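Local coordinates for protein-glutamine gamma-glutamyltransferase (Pseudomonas aeruginosa PAO1, PDB 6G4H) that catalyses the cross-linking of protein glutamine and lysine side chains through its periplasmic transglutaminase domain and is critical for the viability of the bacterium, at residues A[162-167]-A[297-302]; A[218-223]-A[238-243]. All coordinates share one frame; numbering follows the deposited sequence.

Contact 1 of 2, residues A[162-167]-A[297-302]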
loop_
_atom_site.group_PDB
_atom_site.type_symbol
_atom_site.label_atom_id
_atom_site.label_comp_id
_atom_site.label_asym_id
_atom_site.label_seq_id
_atom_site.Cartn_x
_atom_site.Cartn_y
_atom_site.Cartn_z
ATOM N N ALA A 162 -14.096 -6.079 3.873
ATOM C CA ALA A 162 -14.670 -6.678 2.691
ATOM C C ALA A 162 -13.835 -7.846 2.213
ATOM O O ALA A 162 -12.583 -7.825 2.291
ATOM C CB ALA A 162 -14.772 -5.648 1.589
ATOM N N LEU A 163 -14.524 -8.827 1.631
ATOM C CA LEU A 163 -13.869 -9.957 0.984
ATOM C C LEU A 163 -13.490 -9.558 -0.445
ATOM O O LEU A 163 -14.314 -9.117 -1.196
ATOM C CB LEU A 163 -14.781 -11.181 1.009
ATOM C CG LEU A 163 -14.239 -12.466 0.373
ATOM C CD1 LEU A 163 -13.023 -12.971 1.097
ATOM C CD2 LEU A 163 -15.366 -13.493 0.429
ATOM N N ARG A 164 -12.209 -9.596 -0.760
ATOM C CA ARG A 164 -11.734 -9.109 -2.046
ATOM C C ARG A 164 -11.213 -10.257 -2.943
ATOM O O ARG A 164 -10.183 -10.858 -2.638
ATOM C CB ARG A 164 -10.593 -8.116 -1.807
ATOM C CG ARG A 164 -11.072 -6.849 -1.087
ATOM C CD ARG A 164 -9.988 -5.807 -1.117
ATOM N NE ARG A 164 -8.896 -6.104 -0.178
ATOM C CZ ARG A 164 -7.657 -5.723 -0.383
ATOM N NH1 ARG A 164 -7.366 -5.060 -1.510
ATOM N NH2 ARG A 164 -6.715 -5.988 0.534
ATOM N N GLU A 165 -11.913 -10.500 -4.033
ATOM C CA GLU A 165 -11.528 -11.516 -4.987
ATOM C C GLU A 165 -11.271 -12.924 -4.448
ATOM O O GLU A 165 -10.224 -13.498 -4.694
ATOM C CB GLU A 165 -10.353 -11.036 -5.851
ATOM C CG GLU A 165 -10.765 -10.042 -6.926
ATOM C CD GLU A 165 -9.658 -9.709 -7.907
ATOM O OE1 GLU A 165 -8.569 -9.306 -7.463
ATOM O OE2 GLU A 165 -9.884 -9.843 -9.126
ATOM N N SER A 166 -12.232 -13.486 -3.725
ATOM C CA SER A 166 -12.091 -14.884 -3.314
ATOM C C SER A 166 -11.800 -15.771 -4.539
ATOM O O SER A 166 -11.059 -16.713 -4.430
ATOM C CB SER A 166 -13.309 -15.433 -2.565
ATOM O OG SER A 166 -14.481 -15.130 -3.259
ATOM N N SER A 167 -12.364 -15.420 -5.686
ATOM C CA SER A 167 -11.850 -15.823 -7.005
ATOM C C SER A 167 -11.297 -14.575 -7.682
ATOM O O SER A 167 -11.893 -13.494 -7.560
ATOM C CB SER A 167 -13.003 -16.341 -7.881
ATOM O OG SER A 167 -13.470 -17.524 -7.295
ATOM N N GLN A 297 -9.622 -16.776 0.657
ATOM C CA GLN A 297 -9.434 -15.623 1.524
ATOM C C GLN A 297 -9.331 -14.308 0.748
ATOM O O GLN A 297 -9.646 -13.224 1.281
ATOM C CB GLN A 297 -8.235 -15.840 2.433
ATOM C CG GLN A 297 -8.490 -16.958 3.450
ATOM C CD GLN A 297 -7.346 -17.145 4.399
ATOM O OE1 GLN A 297 -6.622 -18.134 4.304
ATOM N NE2 GLN A 297 -7.155 -16.180 5.324
ATOM N N GLY A 298 -8.902 -14.393 -0.496
ATOM C CA GLY A 298 -8.715 -13.232 -1.359
ATOM C C GLY A 298 -7.504 -12.403 -0.979
ATOM O O GLY A 298 -6.498 -12.938 -0.474
ATOM N N TRP A 299 -7.596 -11.079 -1.239
ATOM C CA TRP A 299 -6.504 -10.155 -0.941
ATOM C C TRP A 299 -6.515 -9.787 0.539
ATOM O O TRP A 299 -7.571 -9.459 1.098
ATOM C CB TRP A 299 -6.625 -8.860 -1.743
ATOM C CG TRP A 299 -6.370 -9.046 -3.197
ATOM C CD1 TRP A 299 -7.290 -9.199 -4.192
ATOM C CD2 TRP A 299 -5.101 -9.059 -3.815
ATOM N NE1 TRP A 299 -6.659 -9.295 -5.407
ATOM C CE2 TRP A 299 -5.311 -9.210 -5.209
ATOM C CE3 TRP A 299 -3.812 -8.917 -3.337
ATOM C CZ2 TRP A 299 -4.265 -9.282 -6.114
ATOM C CZ3 TRP A 299 -2.763 -8.944 -4.246
ATOM C CH2 TRP A 299 -3.019 -9.147 -5.636
ATOM N N LEU A 300 -5.333 -9.844 1.146
ATOM C CA LEU A 300 -5.115 -9.445 2.529
ATOM C C LEU A 300 -3.978 -8.432 2.562
ATOM O O LEU A 300 -2.955 -8.607 1.909
ATOM C CB LEU A 300 -4.781 -10.671 3.397
ATOM C CG LEU A 300 -5.915 -11.703 3.551
ATOM C CD1 LEU A 300 -5.442 -12.900 4.347
ATOM C CD2 LEU A 300 -7.111 -11.089 4.237
ATOM N N SER A 301 -4.196 -7.348 3.306
ATOM C CA SER A 301 -3.244 -6.288 3.465
ATOM C C SER A 301 -2.322 -6.529 4.634
ATOM O O SER A 301 -2.730 -7.056 5.668
ATOM C CB SER A 301 -4.035 -4.966 3.699
ATOM O OG SER A 301 -4.624 -4.539 2.471
ATOM N N VAL A 302 -1.091 -6.073 4.508
ATOM C CA VAL A 302 -0.097 -6.247 5.550
ATOM C C VAL A 302 0.885 -5.091 5.480
ATOM O O VAL A 302 1.242 -4.618 4.375
ATOM C CB VAL A 302 0.578 -7.638 5.426
ATOM C CG1 VAL A 302 1.257 -7.804 4.094
ATOM C CG2 VAL A 302 1.580 -7.881 6.510
HETATM O O HOH W 1 -10.049 -10.570 1.111
HETATM O O HOH W 2 -7.985 -7.097 2.645
#

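Contact 2 of 2, residues A[218-223]-A[238-243]. With EMC (ethyl mercury ion), chain F; PO4 (phosphate ion), chain B.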
loop_
_atom_site.group_PDB
_atom_site.type_symbol
_atom_site.label_atom_id
_atom_site.label_comp_id
_atom_site.label_asym_id
_atom_site.label_seq_id
_atom_site.Cartn_x
_atom_site.Cartn_y
_atom_site.Cartn_z
ATOM N N ALA A 218 16.685 -1.726 10.834
ATOM C CA ALA A 218 16.550 -0.358 11.283
ATOM C C ALA A 218 15.539 0.353 10.396
ATOM O O ALA A 218 15.504 0.169 9.139
ATOM C CB ALA A 218 17.888 0.349 11.149
ATOM N N TYR A 219 14.751 1.184 11.036
ATOM C CA TYR A 219 13.818 2.078 10.355
ATOM C C TYR A 219 14.418 3.471 10.382
ATOM O O TYR A 219 14.561 4.040 11.420
ATOM C CB TYR A 219 12.417 2.041 10.979
ATOM C CG TYR A 219 11.398 2.660 10.052
ATOM C CD1 TYR A 219 11.169 4.014 10.033
ATOM C CD2 TYR A 219 10.708 1.869 9.117
ATOM C CE1 TYR A 219 10.258 4.571 9.126
ATOM C CE2 TYR A 219 9.785 2.410 8.231
ATOM C CZ TYR A 219 9.567 3.768 8.215
ATOM O OH TYR A 219 8.613 4.322 7.303
ATOM N N THR A 220 14.805 4.009 9.233
ATOM C CA THR A 220 15.354 5.352 9.194
ATOM C C THR A 220 15.022 6.015 7.874
ATOM O O THR A 220 14.880 5.356 6.826
ATOM C CB THR A 220 16.875 5.388 9.410
ATOM O OG1 THR A 220 17.367 6.700 9.078
ATOM C CG2 THR A 220 17.593 4.362 8.558
ATOM N N LEU A 221 14.905 7.341 7.939
ATOM C CA LEU A 221 14.502 8.150 6.800
ATOM C C LEU A 221 15.698 8.558 5.998
ATOM O O LEU A 221 15.556 9.052 4.906
ATOM C CB LEU A 221 13.733 9.391 7.279
ATOM C CG LEU A 221 12.549 9.118 8.214
ATOM C CD1 LEU A 221 12.061 10.437 8.819
ATOM C CD2 LEU A 221 11.417 8.362 7.522
ATOM N N LYS A 222 16.895 8.301 6.513
ATOM C CA LYS A 222 18.117 8.556 5.743
ATOM C C LYS A 222 18.979 7.315 5.690
ATOM O O LYS A 222 20.024 7.262 6.314
ATOM C CB LYS A 222 18.884 9.704 6.410
ATOM C CG LYS A 222 18.165 11.040 6.297
ATOM C CD LYS A 222 18.659 12.021 7.362
ATOM C CE LYS A 222 18.300 13.460 7.019
ATOM N NZ LYS A 222 19.141 14.417 7.793
ATOM N N PRO A 223 18.554 6.295 4.930
ATOM C CA PRO A 223 19.299 5.036 4.975
ATOM C C PRO A 223 20.500 5.051 4.047
ATOM O O PRO A 223 20.625 5.936 3.235
ATOM C CB PRO A 223 18.279 4.011 4.460
ATOM C CG PRO A 223 17.419 4.809 3.532
ATOM C CD PRO A 223 17.339 6.204 4.099
ATOM N N THR A 238 22.365 -3.757 4.083
ATOM C CA THR A 238 22.128 -2.570 4.877
ATOM C C THR A 238 21.042 -2.819 5.961
ATOM O O THR A 238 21.132 -2.324 7.089
ATOM C CB THR A 238 21.717 -1.370 4.022
ATOM O OG1 THR A 238 20.456 -1.623 3.429
ATOM C CG2 THR A 238 22.661 -1.111 2.929
ATOM N N ARG A 239 19.987 -3.567 5.623
ATOM C CA ARG A 239 18.888 -3.782 6.554
ATOM C C ARG A 239 18.439 -2.490 7.229
ATOM O O ARG A 239 18.164 -2.455 8.422
ATOM C CB ARG A 239 19.228 -4.859 7.578
ATOM C CG ARG A 239 19.551 -6.166 6.866
ATOM C CD ARG A 239 19.714 -7.362 7.763
ATOM N NE ARG A 239 20.713 -7.062 8.788
ATOM C CZ ARG A 239 21.072 -7.912 9.743
ATOM N NH1 ARG A 239 20.554 -9.136 9.796
ATOM N NH2 ARG A 239 21.944 -7.516 10.639
ATOM N N SER A 240 18.298 -1.455 6.432
ATOM C CA SER A 240 17.992 -0.142 6.949
ATOM C C SER A 240 17.257 0.617 5.848
ATOM O O SER A 240 17.683 0.659 4.714
ATOM C CB SER A 240 19.304 0.593 7.304
ATOM O OG SER A 240 19.034 1.939 7.597
ATOM N N GLY A 241 16.107 1.161 6.189
ATOM C CA GLY A 241 15.294 1.880 5.204
ATOM C C GLY A 241 14.001 2.338 5.836
ATOM O O GLY A 241 13.827 2.276 7.048
ATOM N N PHE A 242 13.078 2.794 4.996
ATOM C CA PHE A 242 11.786 3.252 5.462
ATOM C C PHE A 242 10.647 2.503 4.723
ATOM O O PHE A 242 10.877 1.434 4.108
ATOM C CB PHE A 242 11.743 4.802 5.447
ATOM C CG PHE A 242 12.115 5.417 4.144
ATOM C CD1 PHE A 242 11.181 5.539 3.155
ATOM C CD2 PHE A 242 13.438 5.858 3.884
ATOM C CE1 PHE A 242 11.525 6.095 1.943
ATOM C CE2 PHE A 242 13.762 6.452 2.688
ATOM C CZ PHE A 242 12.815 6.539 1.689
ATOM N N CYS A 243 9.401 2.955 4.874
ATOM C CA CYS A 243 8.274 2.154 4.456
ATOM C C CYS A 243 8.406 1.604 3.024
ATOM O O CYS A 243 8.044 0.472 2.768
ATOM C CB CYS A 243 6.972 2.927 4.598
ATOM S SG CYS A 243 6.894 4.364 3.545
HETATM HG HG EMC F . 7.455 6.349 4.647
HETATM C C1 EMC F . 8.690 8.219 5.153
HETATM C C2 EMC F . 8.171 9.356 4.402
HETATM P P PO4 B . 6.027 6.238 8.116
HETATM O O1 PO4 B . 5.498 7.632 8.463
HETATM O O2 PO4 B . 5.758 5.889 6.632
HETATM O O3 PO4 B . 5.389 5.295 9.131
HETATM O O4 PO4 B . 7.518 6.199 8.399
#

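Contact 1 of 2, residues A[162-167]-A[297-302]
W299 is held at both of its nitrogens by consecutive residues of 162-167. The backbone N of W299 gives a hydrogen bond to R164 O (2.9 Å) that lies in the carbonyl plane, and the same oxygen takes a CA-H...O contact from G298. At the far end of the side chain, W299 NE1 donates to E165 OE1 over 2.8 Å. The carboxylate uses its anti lone pair and is turned only 16° from the indole plane, so acceptor and ring are nearly coplanar; E165 OE2 is bound in turn by the backbone N of D169.

R164 crosses W299 at about a right angle. A bend at chi3 (-75°) swings its guanidinium over W299 CB, which sits against one face, with R164 CZ 3.6 Å from W299 CB. Its NH1 forms salt bridges with E291 and D125. Water 2 accepts from R164 NH2 (2.7 Å) and donates to W299 O. Water 1 bridges the two backbones: it accepts from R164 N and donates to both Q297 O and W299 O, the latter at 2.7 Å. W299 O thus receives two water hydrogens.

One direct backbone bond, with water supplying the others, joins 163-164 to 298-302 without regular strand pairing. The charge of the buried R164 is met by two carboxylates, those of E291 and D125, while the indole N-H is satisfied by a carboxylate whose orientation is fixed from both oxygens.

Contact 2 of 2, residues A[218-223]-A[238-243]
A218 and S240, then Y219 and G241, pair as a short parallel ladder. Three backbone hydrogen bonds run along it: A218 N to R239 O (2.9 Å), G241 N to A218 O, and T220 N to G241 O. The last approaches from above the carbonyl plane, 48° out of it. CA-H...O contacts from S240 to A218 O and from Y219 to G241 O add to the pairing. Beyond the ladder, T220 OG1 accepts from K222 N in an ST turn, and P223 lies against G241, with P223 CB 3.7 Å from G241 CA.

Aromatic and apolar contacts centre on F242. F242 CA packs over one face of the Y219 ring, a CH-pi contact 3.9 Å from the centroid, and the two side chains cross at about a right angle. With chi1 at 53°, the F242 ring turns its edge to T220 O (3.3 Å from F242 CD2) and to P223 CD, while L221 CD2 reaches F242 CB.

Polar contacts meet at the Y219 hydroxyl. Y219 OH accepts a weak hydrogen bond from C243 N (2.9 Å) and lies doubtfully close to O4 of a phosphate, probably from the crystallisation liquor. C243, probably the catalytic nucleophile, carries an ethyl mercury ion, with C243 SG 2.3 Å from the mercury (HG), and phosphate O2 also binds the metal. H287 and R312 hold the same phosphate.

The ladder closes a beta-alpha-beta unit in which helix 230-238 connects the two strands along the chain; F242 occupies the N-cap position of helix 243-256, which carries C243 in its first turn. Helix 43-50 packs on F242 and C243, and helices 305-308 and 310-314 on Y219.

Overall arrangement
The two contacts lie on opposite sides of the chain's centre, with centres about 29 Å apart and nearest atoms about 9 Å apart. Along the chain, 162-167 comes first, then both segments of contact 2, and 297-302 last, so contact 1 brackets the helices and strands that contain contact 2. Contact 1 joins the N-terminal part characteristic of TgpA to a strand of the transglutaminase-like part, whereas contact 2 lies wholly within the latter. Contact 2 holds C243, and strand 298-302 of contact 1 ends just before D303; with H287, C243 and D303 probably form the catalytic triad of this superfamily.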